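Local structure of probable oxidoreductase (Pseudomonas aeruginosa, 4B7C) at residues G134-F139 / M278-Y283; G218-F223 / R237-A242; I230-L235 / P262-S267; I244-A249 / A273-M278. The protein is probably an NADP-dependent oxidoreductase of the medium-chain dehydrogenase/reductase family, its exact substrate and reaction not established. All blocks are in the same frame, centred on the assembly; numbering follows the deposited sequence.

Contact 1 (G134-F139 / M278-Y283)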
loop_
_atom_site.group_PDB
_atom_site.type_symbol
_atom_site.label_atom_id
_atom_site.label_comp_id
_atom_site.label_asym_id
_atom_site.label_seq_id
_atom_site.Cartn_x
_atom_site.Cartn_y
_atom_site.Cartn_z
ATOM N N GLY B 134 4.344 -9.523 -20.900
ATOM C CA GLY B 134 5.612 -10.099 -20.440
ATOM C C GLY B 134 6.493 -9.088 -19.721
ATOM O O GLY B 134 7.082 -9.386 -18.681
ATOM N N MET B 135 6.573 -7.881 -20.270
ATOM C CA MET B 135 7.351 -6.805 -19.633
ATOM C C MET B 135 6.676 -6.291 -18.347
ATOM O O MET B 135 7.347 -5.862 -17.422
ATOM C CB MET B 135 7.601 -5.654 -20.598
ATOM C CG MET B 135 8.596 -5.967 -21.716
ATOM S SD MET B 135 10.198 -6.572 -21.163
ATOM C CE MET B 135 9.953 -8.335 -20.890
ATOM N N THR B 136 5.351 -6.346 -18.291
ATOM C CA THR B 136 4.635 -6.040 -17.042
ATOM C C THR B 136 5.096 -7.016 -15.952
ATOM O O THR B 136 5.482 -6.614 -14.865
ATOM C CB THR B 136 3.109 -6.120 -17.205
ATOM O OG1 THR B 136 2.686 -5.105 -18.104
ATOM C CG2 THR B 136 2.363 -5.931 -15.833
ATOM N N ALA B 137 5.065 -8.309 -16.275
ATOM C CA ALA B 137 5.498 -9.356 -15.344
ATOM C C ALA B 137 6.926 -9.115 -14.910
ATOM O O ALA B 137 7.252 -9.159 -13.726
ATOM C CB ALA B 137 5.366 -10.750 -15.984
ATOM N N TYR B 138 7.783 -8.878 -15.891
ATOM C CA TYR B 138 9.216 -8.722 -15.666
ATOM C C TYR B 138 9.522 -7.559 -14.720
ATOM O O TYR B 138 10.175 -7.740 -13.684
ATOM C CB TYR B 138 9.908 -8.488 -17.012
ATOM C CG TYR B 138 11.406 -8.439 -16.955
ATOM C CD1 TYR B 138 12.166 -9.601 -17.094
ATOM C CD2 TYR B 138 12.080 -7.227 -16.807
ATOM C CE1 TYR B 138 13.544 -9.556 -17.053
ATOM C CE2 TYR B 138 13.466 -7.175 -16.772
ATOM C CZ TYR B 138 14.190 -8.343 -16.893
ATOM O OH TYR B 138 15.562 -8.301 -16.871
ATOM N N PHE B 139 9.040 -6.375 -15.070
ATOM C CA PHE B 139 9.369 -5.184 -14.279
ATOM C C PHE B 139 8.597 -5.117 -12.956
ATOM O O PHE B 139 9.163 -4.765 -11.930
ATOM C CB PHE B 139 9.222 -3.905 -15.107
ATOM C CG PHE B 139 10.276 -3.775 -16.163
ATOM C CD1 PHE B 139 11.590 -3.559 -15.808
ATOM C CD2 PHE B 139 9.961 -3.920 -17.500
ATOM C CE1 PHE B 139 12.579 -3.480 -16.773
ATOM C CE2 PHE B 139 10.947 -3.850 -18.472
ATOM C CZ PHE B 139 12.254 -3.629 -18.109
ATOM N N MET B 278 2.102 -0.277 -10.225
ATOM C CA MET B 278 3.030 -0.048 -11.339
ATOM C C MET B 278 2.315 -0.096 -12.672
ATOM O O MET B 278 1.243 -0.706 -12.807
ATOM C CB MET B 278 4.198 -1.045 -11.330
ATOM C CG MET B 278 3.849 -2.467 -11.779
ATOM S SD MET B 278 3.667 -2.686 -13.566
ATOM C CE MET B 278 5.359 -2.543 -14.108
ATOM N N VAL B 279 2.929 0.558 -13.650
ATOM C CA VAL B 279 2.450 0.580 -15.028
ATOM C C VAL B 279 3.662 0.368 -15.952
ATOM O O VAL B 279 4.706 1.003 -15.765
ATOM C CB VAL B 279 1.734 1.918 -15.313
ATOM C CG1 VAL B 279 1.756 2.268 -16.775
ATOM C CG2 VAL B 279 0.284 1.847 -14.848
ATOM N N VAL B 280 3.550 -0.568 -16.898
ATOM C CA VAL B 280 4.730 -1.040 -17.660
ATOM C C VAL B 280 5.389 0.070 -18.483
ATOM O O VAL B 280 6.601 0.091 -18.639
ATOM C CB VAL B 280 4.400 -2.270 -18.564
ATOM C CG1 VAL B 280 3.406 -1.908 -19.648
ATOM C CG2 VAL B 280 5.664 -2.839 -19.194
ATOM N N MET B 281 4.603 1.015 -18.970
ATOM C CA MET B 281 5.165 2.100 -19.794
ATOM C C MET B 281 6.171 2.980 -19.057
ATOM O O MET B 281 7.025 3.605 -19.681
ATOM C CB MET B 281 4.058 2.966 -20.370
ATOM C CG MET B 281 3.570 4.095 -19.372
ATOM S SD MET B 281 1.814 4.719 -19.339
ATOM C CE MET B 281 1.889 6.009 -20.588
ATOM N N ASP B 282 6.081 3.008 -17.729
ATOM C CA ASP B 282 7.062 3.741 -16.920
ATOM C C ASP B 282 8.469 3.163 -17.087
ATOM O O ASP B 282 9.453 3.816 -16.746
ATOM C CB ASP B 282 6.688 3.740 -15.429
ATOM C CG ASP B 282 5.465 4.589 -15.122
ATOM O OD1 ASP B 282 5.008 5.331 -16.005
ATOM O OD2 ASP B 282 4.957 4.514 -13.989
ATOM N N TYR B 283 8.553 1.929 -17.579
ATOM C CA TYR B 283 9.836 1.231 -17.740
ATOM C C TYR B 283 10.354 1.205 -19.192
ATOM O O TYR B 283 11.317 0.503 -19.489
ATOM C CB TYR B 283 9.722 -0.202 -17.196
ATOM C CG TYR B 283 9.551 -0.273 -15.700
ATOM C CD1 TYR B 283 8.291 -0.147 -15.124
ATOM C CD2 TYR B 283 10.642 -0.419 -14.856
ATOM C CE1 TYR B 283 8.116 -0.199 -13.744
ATOM C CE2 TYR B 283 10.473 -0.460 -13.480
ATOM C CZ TYR B 283 9.194 -0.343 -12.936
ATOM O OH TYR B 283 9.004 -0.413 -11.571
HETATM O O HOH W 1 1.522 -2.512 -16.945
#

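Contact 2 (G218-F223 / R237-A242)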
loop_
_atom_site.group_PDB
_atom_site.type_symbol
_atom_site.label_atom_id
_atom_site.label_comp_id
_atom_site.label_asym_id
_atom_site.label_seq_id
_atom_site.Cartn_x
_atom_site.Cartn_y
_atom_site.Cartn_z
ATOM N N GLY B 218 4.094 -18.232 5.195
ATOM C CA GLY B 218 3.525 -16.950 4.799
ATOM C C GLY B 218 3.890 -16.525 3.380
ATOM O O GLY B 218 4.610 -17.231 2.665
ATOM N N ILE B 219 3.373 -15.366 2.974
ATOM C CA ILE B 219 3.544 -14.860 1.602
ATOM C C ILE B 219 4.458 -13.618 1.580
ATOM O O ILE B 219 4.149 -12.598 2.181
ATOM C CB ILE B 219 2.184 -14.522 0.962
ATOM C CG1 ILE B 219 1.267 -15.752 0.972
ATOM C CG2 ILE B 219 2.362 -14.007 -0.468
ATOM C CD1 ILE B 219 -0.154 -15.422 0.591
ATOM N N ASP B 220 5.600 -13.738 0.910
ATOM C CA ASP B 220 6.601 -12.659 0.834
ATOM C C ASP B 220 6.319 -11.665 -0.279
ATOM O O ASP B 220 6.569 -10.469 -0.135
ATOM C CB ASP B 220 7.991 -13.235 0.611
ATOM C CG ASP B 220 8.455 -14.086 1.774
ATOM O OD1 ASP B 220 8.605 -13.524 2.879
ATOM O OD2 ASP B 220 8.655 -15.309 1.577
ATOM N N VAL B 221 5.859 -12.178 -1.415
ATOM C CA VAL B 221 5.482 -11.329 -2.546
ATOM C C VAL B 221 4.144 -11.767 -3.070
ATOM O O VAL B 221 3.935 -12.955 -3.349
ATOM C CB VAL B 221 6.496 -11.375 -3.701
ATOM C CG1 VAL B 221 5.994 -10.533 -4.869
ATOM C CG2 VAL B 221 7.861 -10.909 -3.237
ATOM N N PHE B 222 3.230 -10.818 -3.180
ATOM C CA PHE B 222 1.968 -11.050 -3.856
ATOM C C PHE B 222 1.906 -10.207 -5.123
ATOM O O PHE B 222 1.922 -8.967 -5.089
ATOM C CB PHE B 222 0.766 -10.770 -2.953
ATOM C CG PHE B 222 -0.565 -10.988 -3.619
ATOM C CD1 PHE B 222 -0.799 -12.120 -4.397
ATOM C CD2 PHE B 222 -1.593 -10.078 -3.472
ATOM C CE1 PHE B 222 -2.019 -12.322 -5.005
ATOM C CE2 PHE B 222 -2.820 -10.277 -4.075
ATOM C CZ PHE B 222 -3.031 -11.396 -4.851
ATOM N N PHE B 223 1.835 -10.908 -6.248
ATOM C CA PHE B 223 1.680 -10.303 -7.565
ATOM C C PHE B 223 0.207 -10.323 -7.881
ATOM O O PHE B 223 -0.356 -11.380 -8.196
ATOM C CB PHE B 223 2.493 -11.099 -8.614
ATOM C CG PHE B 223 2.698 -10.379 -9.928
ATOM C CD1 PHE B 223 1.639 -10.089 -10.760
ATOM C CD2 PHE B 223 3.973 -10.028 -10.347
ATOM C CE1 PHE B 223 1.839 -9.436 -11.967
ATOM C CE2 PHE B 223 4.176 -9.379 -11.554
ATOM C CZ PHE B 223 3.112 -9.067 -12.353
ATOM N N ARG B 237 -2.460 -13.462 4.987
ATOM C CA ARG B 237 -1.367 -14.447 5.037
ATOM C C ARG B 237 0.003 -13.913 4.656
ATOM O O ARG B 237 0.970 -14.679 4.552
ATOM C CB ARG B 237 -1.720 -15.646 4.154
ATOM C CG ARG B 237 -2.957 -16.369 4.662
ATOM C CD ARG B 237 -2.839 -16.815 6.148
ATOM N NE ARG B 237 -3.832 -17.840 6.241
ATOM C CZ ARG B 237 -3.662 -19.112 5.912
ATOM N NH1 ARG B 237 -2.472 -19.587 5.543
ATOM N NH2 ARG B 237 -4.714 -19.904 5.995
ATOM N N ILE B 238 0.100 -12.600 4.455
ATOM C CA ILE B 238 1.388 -12.008 4.090
ATOM C C ILE B 238 2.363 -12.069 5.251
ATOM O O ILE B 238 1.973 -12.025 6.426
ATOM C CB ILE B 238 1.275 -10.551 3.563
ATOM C CG1 ILE B 238 0.641 -9.614 4.586
ATOM C CG2 ILE B 238 0.446 -10.487 2.284
ATOM C CD1 ILE B 238 0.721 -8.152 4.197
ATOM N N ALA B 239 3.635 -12.199 4.910
ATOM C CA ALA B 239 4.707 -12.229 5.888
ATOM C C ALA B 239 5.187 -10.830 6.251
ATOM O O ALA B 239 4.868 -9.848 5.581
ATOM C CB ALA B 239 5.885 -13.021 5.341
ATOM N N PHE B 240 5.989 -10.780 7.305
ATOM C CA PHE B 240 6.738 -9.596 7.688
ATOM C C PHE B 240 7.532 -9.057 6.484
ATOM O O PHE B 240 8.237 -9.808 5.814
ATOM C CB PHE B 240 7.677 -9.950 8.855
ATOM C CG PHE B 240 8.590 -8.834 9.281
ATOM C CD1 PHE B 240 8.076 -7.643 9.795
ATOM C CD2 PHE B 240 9.970 -8.989 9.213
ATOM C CE1 PHE B 240 8.922 -6.625 10.202
ATOM C CE2 PHE B 240 10.822 -7.971 9.619
ATOM C CZ PHE B 240 10.298 -6.787 10.118
ATOM N N LYS B 241 7.389 -7.756 6.227
ATOM C CA LYS B 241 8.089 -7.055 5.124
ATOM C C LYS B 241 7.690 -7.563 3.726
ATOM O O LYS B 241 8.464 -7.486 2.771
ATOM C CB LYS B 241 9.622 -7.090 5.301
ATOM C CG LYS B 241 10.098 -6.170 6.430
ATOM C CD LYS B 241 11.562 -5.944 6.678
ATOM C CE LYS B 241 11.883 -4.558 7.242
ATOM N NZ LYS B 241 11.712 -3.402 6.319
ATOM N N ALA B 242 6.463 -8.059 3.614
ATOM C CA ALA B 242 5.934 -8.506 2.341
ATOM C C ALA B 242 5.828 -7.347 1.365
ATOM O O ALA B 242 5.667 -6.189 1.768
ATOM C CB ALA B 242 4.564 -9.121 2.530
HETATM O O HOH W 2 8.707 -10.623 3.133
#

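Contact 3 (I230-L235 / P262-S267)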
loop_
_atom_site.group_PDB
_atom_site.type_symbol
_atom_site.label_atom_id
_atom_site.label_comp_id
_atom_site.label_asym_id
_atom_site.label_seq_id
_atom_site.Cartn_x
_atom_site.Cartn_y
_atom_site.Cartn_z
ATOM N N ILE B 230 -9.904 -12.093 -3.551
ATOM C CA ILE B 230 -8.641 -12.818 -3.585
ATOM C C ILE B 230 -7.521 -12.012 -2.911
ATOM O O ILE B 230 -6.768 -12.532 -2.079
ATOM C CB ILE B 230 -8.240 -13.198 -5.025
ATOM C CG1 ILE B 230 -9.146 -14.323 -5.542
ATOM C CG2 ILE B 230 -6.792 -13.660 -5.049
ATOM C CD1 ILE B 230 -8.974 -14.641 -7.013
ATOM N N LEU B 231 -7.418 -10.739 -3.265
ATOM C CA LEU B 231 -6.432 -9.838 -2.649
ATOM C C LEU B 231 -6.656 -9.750 -1.139
ATOM O O LEU B 231 -5.719 -9.870 -0.344
ATOM C CB LEU B 231 -6.529 -8.437 -3.268
ATOM C CG LEU B 231 -5.829 -7.290 -2.525
ATOM C CD1 LEU B 231 -4.345 -7.538 -2.396
ATOM C CD2 LEU B 231 -6.127 -5.981 -3.241
ATOM N N ASP B 232 -7.910 -9.565 -0.763
ATOM C CA ASP B 232 -8.267 -9.396 0.653
ATOM C C ASP B 232 -7.897 -10.626 1.478
ATOM O O ASP B 232 -7.416 -10.503 2.600
ATOM C CB ASP B 232 -9.755 -9.088 0.801
ATOM C CG ASP B 232 -10.040 -8.079 1.908
ATOM O OD1 ASP B 232 -9.083 -7.587 2.546
ATOM O OD2 ASP B 232 -11.235 -7.779 2.131
ATOM N N THR B 233 -8.101 -11.811 0.901
ATOM C CA THR B 233 -7.751 -13.066 1.570
ATOM C C THR B 233 -6.248 -13.265 1.640
ATOM O O THR B 233 -5.711 -13.717 2.652
ATOM C CB THR B 233 -8.394 -14.283 0.867
ATOM O OG1 THR B 233 -9.813 -14.110 0.831
ATOM C CG2 THR B 233 -8.068 -15.574 1.606
ATOM N N VAL B 234 -5.553 -12.925 0.565
ATOM C CA VAL B 234 -4.098 -13.037 0.543
ATOM C C VAL B 234 -3.449 -12.155 1.616
ATOM O O VAL B 234 -2.458 -12.536 2.242
ATOM C CB VAL B 234 -3.548 -12.694 -0.858
ATOM C CG1 VAL B 234 -2.033 -12.608 -0.828
ATOM C CG2 VAL B 234 -4.025 -13.736 -1.865
ATOM N N LEU B 235 -4.023 -10.977 1.820
ATOM C CA LEU B 235 -3.538 -10.026 2.847
ATOM C C LEU B 235 -3.489 -10.625 4.252
ATOM O O LEU B 235 -2.624 -10.269 5.044
ATOM C CB LEU B 235 -4.409 -8.765 2.869
ATOM C CG LEU B 235 -4.041 -7.708 1.814
ATOM C CD1 LEU B 235 -5.158 -6.716 1.575
ATOM C CD2 LEU B 235 -2.764 -6.993 2.237
ATOM N N PRO B 262 -9.970 -3.677 -0.100
ATOM C CA PRO B 262 -9.498 -4.678 0.855
ATOM C C PRO B 262 -9.693 -4.299 2.329
ATOM O O PRO B 262 -8.977 -3.450 2.867
ATOM C CB PRO B 262 -8.012 -4.806 0.521
ATOM C CG PRO B 262 -7.640 -3.505 -0.080
ATOM C CD PRO B 262 -8.861 -2.962 -0.753
ATOM N N ALA B 263 -10.645 -4.966 2.977
ATOM C CA ALA B 263 -10.928 -4.764 4.407
ATOM C C ALA B 263 -9.751 -5.148 5.295
ATOM O O ALA B 263 -9.632 -4.659 6.420
ATOM C CB ALA B 263 -12.173 -5.551 4.813
ATOM N N ASN B 264 -8.883 -6.021 4.793
ATOM C CA ASN B 264 -7.711 -6.497 5.551
ATOM C C ASN B 264 -6.423 -5.699 5.293
ATOM O O ASN B 264 -5.322 -6.164 5.601
ATOM C CB ASN B 264 -7.448 -7.984 5.253
ATOM C CG ASN B 264 -8.592 -8.878 5.699
ATOM O OD1 ASN B 264 -9.118 -8.715 6.794
ATOM N ND2 ASN B 264 -8.975 -9.829 4.853
ATOM N N TYR B 265 -6.573 -4.485 4.775
ATOM C CA TYR B 265 -5.411 -3.650 4.389
ATOM C C TYR B 265 -4.479 -3.341 5.566
ATOM O O TYR B 265 -3.287 -3.146 5.374
ATOM C CB TYR B 265 -5.864 -2.352 3.711
ATOM C CG TYR B 265 -6.190 -1.244 4.673
ATOM C CD1 TYR B 265 -7.430 -1.180 5.302
ATOM C CD2 TYR B 265 -5.258 -0.254 4.957
ATOM C CE1 TYR B 265 -7.728 -0.161 6.193
ATOM C CE2 TYR B 265 -5.540 0.762 5.850
ATOM C CZ TYR B 265 -6.772 0.810 6.463
ATOM O OH TYR B 265 -7.034 1.815 7.348
ATOM N N LEU B 266 -5.019 -3.334 6.782
ATOM C CA LEU B 266 -4.207 -3.083 7.987
ATOM C C LEU B 266 -3.201 -4.185 8.267
ATOM O O LEU B 266 -2.299 -4.030 9.090
ATOM C CB LEU B 266 -5.088 -2.830 9.215
ATOM C CG LEU B 266 -5.696 -1.427 9.282
ATOM C CD1 LEU B 266 -6.691 -1.325 10.436
ATOM C CD2 LEU B 266 -4.588 -0.377 9.418
ATOM N N SER B 267 -3.331 -5.309 7.568
ATOM C CA SER B 267 -2.277 -6.326 7.582
ATOM C C SER B 267 -0.938 -5.718 7.156
ATOM O O SER B 267 0.126 -6.167 7.576
ATOM C CB SER B 267 -2.643 -7.505 6.668
ATOM O OG SER B 267 -1.644 -8.503 6.751
#

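Contact 4 (I244-A249 / A273-M278)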
loop_
_atom_site.group_PDB
_atom_site.type_symbol
_atom_site.label_atom_id
_atom_site.label_comp_id
_atom_site.label_asym_id
_atom_site.label_seq_id
_atom_site.Cartn_x
_atom_site.Cartn_y
_atom_site.Cartn_z
ATOM N N ILE B 244 3.494 -6.296 -1.951
ATOM C CA ILE B 244 2.350 -6.516 -2.809
ATOM C C ILE B 244 2.457 -5.587 -4.007
ATOM O O ILE B 244 2.506 -4.358 -3.852
ATOM C CB ILE B 244 1.020 -6.243 -2.094
ATOM C CG1 ILE B 244 0.866 -7.195 -0.899
ATOM C CG2 ILE B 244 -0.149 -6.390 -3.055
ATOM C CD1 ILE B 244 -0.472 -7.075 -0.205
ATOM N N VAL B 245 2.512 -6.169 -5.204
ATOM C CA VAL B 245 2.547 -5.368 -6.419
ATOM C C VAL B 245 1.208 -5.432 -7.121
ATOM O O VAL B 245 0.692 -6.514 -7.420
ATOM C CB VAL B 245 3.716 -5.762 -7.355
ATOM C CG1 VAL B 245 3.703 -7.236 -7.672
ATOM C CG2 VAL B 245 3.665 -4.933 -8.628
ATOM N N LEU B 246 0.636 -4.253 -7.355
ATOM C CA LEU B 246 -0.645 -4.126 -8.029
ATOM C C LEU B 246 -0.429 -3.803 -9.511
ATOM O O LEU B 246 0.125 -2.749 -9.858
ATOM C CB LEU B 246 -1.496 -3.016 -7.407
ATOM C CG LEU B 246 -1.745 -3.098 -5.906
ATOM C CD1 LEU B 246 -2.594 -1.893 -5.493
ATOM C CD2 LEU B 246 -2.413 -4.415 -5.526
ATOM N N CYS B 247 -0.874 -4.716 -10.367
ATOM C CA CYS B 247 -0.774 -4.554 -11.825
ATOM C C CYS B 247 -2.121 -4.399 -12.494
ATOM O O CYS B 247 -2.209 -3.899 -13.610
ATOM C CB CYS B 247 -0.085 -5.758 -12.438
ATOM S SG CYS B 247 1.649 -5.814 -12.035
ATOM N N GLY B 248 -3.177 -4.831 -11.808
ATOM C CA GLY B 248 -4.530 -4.680 -12.313
ATOM C C GLY B 248 -5.561 -5.223 -11.338
ATOM O O GLY B 248 -5.199 -5.712 -10.263
ATOM N N ALA B 249 -6.832 -5.136 -11.727
ATOM C CA ALA B 249 -7.963 -5.678 -10.950
ATOM C C ALA B 249 -9.115 -6.190 -11.845
ATOM O O ALA B 249 -10.183 -5.564 -11.976
ATOM C CB ALA B 249 -8.470 -4.630 -9.966
ATOM N N ALA B 273 4.442 -4.093 5.858
ATOM C CA ALA B 273 4.535 -4.513 4.477
ATOM C C ALA B 273 4.202 -3.357 3.553
ATOM O O ALA B 273 3.662 -2.340 3.984
ATOM C CB ALA B 273 3.539 -5.638 4.228
ATOM N N ARG B 274 4.471 -3.567 2.267
ATOM C CA ARG B 274 4.336 -2.535 1.247
ATOM C C ARG B 274 3.392 -2.980 0.143
ATOM O O ARG B 274 3.475 -4.112 -0.348
ATOM C CB ARG B 274 5.717 -2.216 0.669
ATOM C CG ARG B 274 5.718 -1.245 -0.496
ATOM C CD ARG B 274 7.095 -1.147 -1.130
ATOM N NE ARG B 274 8.106 -0.751 -0.158
ATOM C CZ ARG B 274 9.256 -1.385 0.078
ATOM N NH1 ARG B 274 9.603 -2.473 -0.602
ATOM N NH2 ARG B 274 10.087 -0.904 1.001
ATOM N N MET B 275 2.492 -2.083 -0.237
ATOM C CA MET B 275 1.609 -2.291 -1.367
ATOM C C MET B 275 1.854 -1.169 -2.370
ATOM O O MET B 275 1.691 0.012 -2.054
ATOM C CB MET B 275 0.138 -2.309 -0.952
ATOM C CG MET B 275 -0.836 -2.544 -2.099
ATOM S SD MET B 275 -2.571 -2.511 -1.611
ATOM C CE MET B 275 -2.670 -4.160 -0.977
ATOM N N GLU B 276 2.198 -1.553 -3.597
ATOM C CA GLU B 276 2.628 -0.591 -4.604
ATOM C C GLU B 276 2.110 -0.891 -6.002
ATOM O O GLU B 276 2.140 -2.032 -6.470
ATOM C CB GLU B 276 4.152 -0.505 -4.620
ATOM C CG GLU B 276 4.694 0.593 -5.514
ATOM C CD GLU B 276 6.190 0.808 -5.353
ATOM O OE1 GLU B 276 6.777 0.335 -4.364
ATOM O OE2 GLU B 276 6.775 1.477 -6.219
ATOM N N GLY B 277 1.643 0.158 -6.666
ATOM C CA GLY B 277 1.158 0.056 -8.028
ATOM C C GLY B 277 2.251 0.321 -9.050
ATOM O O GLY B 277 3.225 1.019 -8.767
ATOM N N MET B 278 2.102 -0.277 -10.225
ATOM C CA MET B 278 3.030 -0.048 -11.339
ATOM C C MET B 278 2.315 -0.096 -12.672
ATOM O O MET B 278 1.243 -0.706 -12.807
ATOM C CB MET B 278 4.198 -1.045 -11.330
ATOM C CG MET B 278 3.849 -2.467 -11.779
ATOM S SD MET B 278 3.667 -2.686 -13.566
ATOM C CE MET B 278 5.359 -2.543 -14.108
HETATM O O HOH W 3 -0.007 -2.356 -14.586
#

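Contact 1 (G134-F139 / M278-Y283)
Phe139 and Tyr283 meet as two nearly parallel rings that have slid past each other in opposite directions. Their planes are 16° apart and their centroids 4.8 Å, yet the rings barely overlap, because each lies over the other residue's CB. Phe139 CB stands 3.7 Å from the centroid of the Tyr283 ring and over its middle, a CH-pi contact. Tyr283 CB returns it over one face of the Phe139 ring, nearer the rim, 3.8 Å from that centroid. The Tyr283 hydroxyl is held by Asp143, farther along the same helix as Phe139.

One turn earlier, Val280 crosses Thr136 at about a right angle: Val280 CB is 3.3 Å from Thr136 OG1, while Val280 CG2 reaches 3.7 Å from Met135 CB. Thr136 OG1 also hydrogen-bonds to Met132 O, and it accepts a bond from a water that in turn accepts one from Val280 N, at 2.8 Å. This water is the polar link between the helix and the first residue of the 3-10 turn 280-282. Met278, its chain bent at chi2 and chi3, puts CE 4.2 Å from Phe139 CB and also near Thr136 O.

Phe287 of helix 287-299 packs against both Phe139 and Val280. The arrangement is that of a helix laid against the loop leaving the last strand of a parallel Rossmann-type sheet, here the connection from strand 274-277 to helix 287-299.

Contact 2 (G218-F223 / R237-A242)
Two backbone hydrogen bonds join Ile219 to the chain on both sides of Ile238, the pattern of a one-residue parallel beta bridge at the start of strand 219-224 of the Rossmann sheet. Ala239 N gives the straighter bond to Ile219 O, 2.8 Å long and 173° at the hydrogen, although the donor stands above the carbonyl plane. Ile219 N donates to Arg237 O over 3.0 Å, more bent at 142°. Ile219 O also receives a CA-H...O contact from Ile238.

The pairing is brief because both chains turn a corner directly after it, at Asp220 and at Phe240-Lys241. A type II turn from Ala239 to Ala242 then leads into strand 242-246, whose Arg243 takes up backbone bonding with Asp220 and Phe222. Asp220 spans the corner with both carboxylate oxygens: OD2 accepts from Thr152 N at the start of strand 152-155, and OD1 accepts from a water, 2.9 Å away, that also donates to Phe240 O.

The packing round these bonds is made by small groups and by the Ile219 side chain. Gly218, with a positive phi of 80° that favours glycine, comes close to Arg237 O through its CA. The Ile219 side chain touches Leu211 and Val234, and its CD1 lies 3.9 Å from Arg237 CB. On the side of the turn, Ala242 CA approaches Asp220 O to 3.2 Å in a second CA-H...O contact.

Contact 3 (I230-L235 / P262-S267)
The last turns of helix 228-235, which covers one face of the Rossmann sheet, are joined here to a loop of two overlapping type I turns, Pro262 to Tyr265 and Asn264 to Ser267. Asp232 accepts from two consecutive backbone amides of the first turn. Its OD1 uses the syn lone pair for Asn264 N, 2.7 Å away, while OD2 is met on its syn side by Ala263 N at 3.0 Å, tilted 31° from the carboxylate plane and in a more bent bond. Asn264 answers in the other direction: its ND2 donates 2.8 Å to Asp232 O from above that carbonyl plane, with the oxygen lying close to the plane of the amide. The two side chains cross at about a right angle.

Farther along, with OG anti to its own backbone N (chi1 -177°), the Ser267 hydroxyl is placed to donate from OG to Leu235 O over 2.6 Å. Apolar contacts lie alongside, with Leu235 CD1 at 3.6 Å from Pro262 CB and Leu231 CD2 more distant from Pro262 CG. Tyr265 of the second subunit packs on Leu231 and Pro262, placing the contact beside the dimer interface.

Asp232 is buried, yet its carboxylate has two amide donors and, at OD2, a salt bridge from Arg260. Such surroundings would be expected to favour the charged form, and the paired grip on two amides restricts rotation of the carboxylate while fixing the turn against the helix.

Contact 4 (I244-A249 / A273-M278)
Met275 lies across Ile244 and Leu246 on one face of the parallel sheet, where the last two strands of the Rossmann fold, 242-246 and 274-277, run side by side. Its chain leaves extended, CG anti to the backbone N (chi1 -179°), and bends only at chi3. The methyl CE thereby meets Ile244 CD1 at 3.7 Å, while CG lies 3.9 Å from Leu246 CD1. Leu231 and Leu235 of helix 228-235 cover this same face. On the opposite face, Val245 and Met278 lie side by side pointing the same way, and Cys247 SG touches Met278 CG at 4.0 Å; Ala140 of helix 132-145 packs over all three.

The backbones are joined by four hydrogen bonds in parallel register, Ile244 beside Met275 and Leu246 beside Gly277. Ile244 N donates to Arg274 O, and Ile244 O accepts from Glu276 N. Leu246 repeats the scheme: its N donates to Glu276 O over 2.8 Å, from a position tilted 30° out of the carbonyl plane, and its O takes Met278 N in a longer bond of 3.2 Å. CA-H...O contacts from Met275, Val245 and Gly277 fill in between.

Strand 274-277 is one of the two edge strands of this sheet within the chain, but its other side pairs antiparallel with a strand of the second subunit, so the sheet continues through the dimer. Across that interface Arg274 is salt-bridged to Glu276 of the second subunit, and Glu276 to Arg274 of the second subunit. Beyond the strand ends a water donates to Cys247 O at 2.9 Å and to Met278 O at 2.7 Å.

From the N terminus, helix 132-145 opens the widest loop, which contact 1 closes some 139 residues later just beyond strand 274-277; the other three contacts all fall within it. Strand 219-224 comes first among them, and contact 2 closes over helix 228-235 before contact 4 opens. Contact 3 starts on that helix and ends between the strands of contact 4, so it crosses both. Phe222 packs against Leu231 and Val234 to join contacts 2 and 3, and Leu235 meets Ile244 to join contacts 3 and 4. Contacts 1 and 4 share Met278. Together they tie helices on both faces to the dimer-facing half of the parallel sheet.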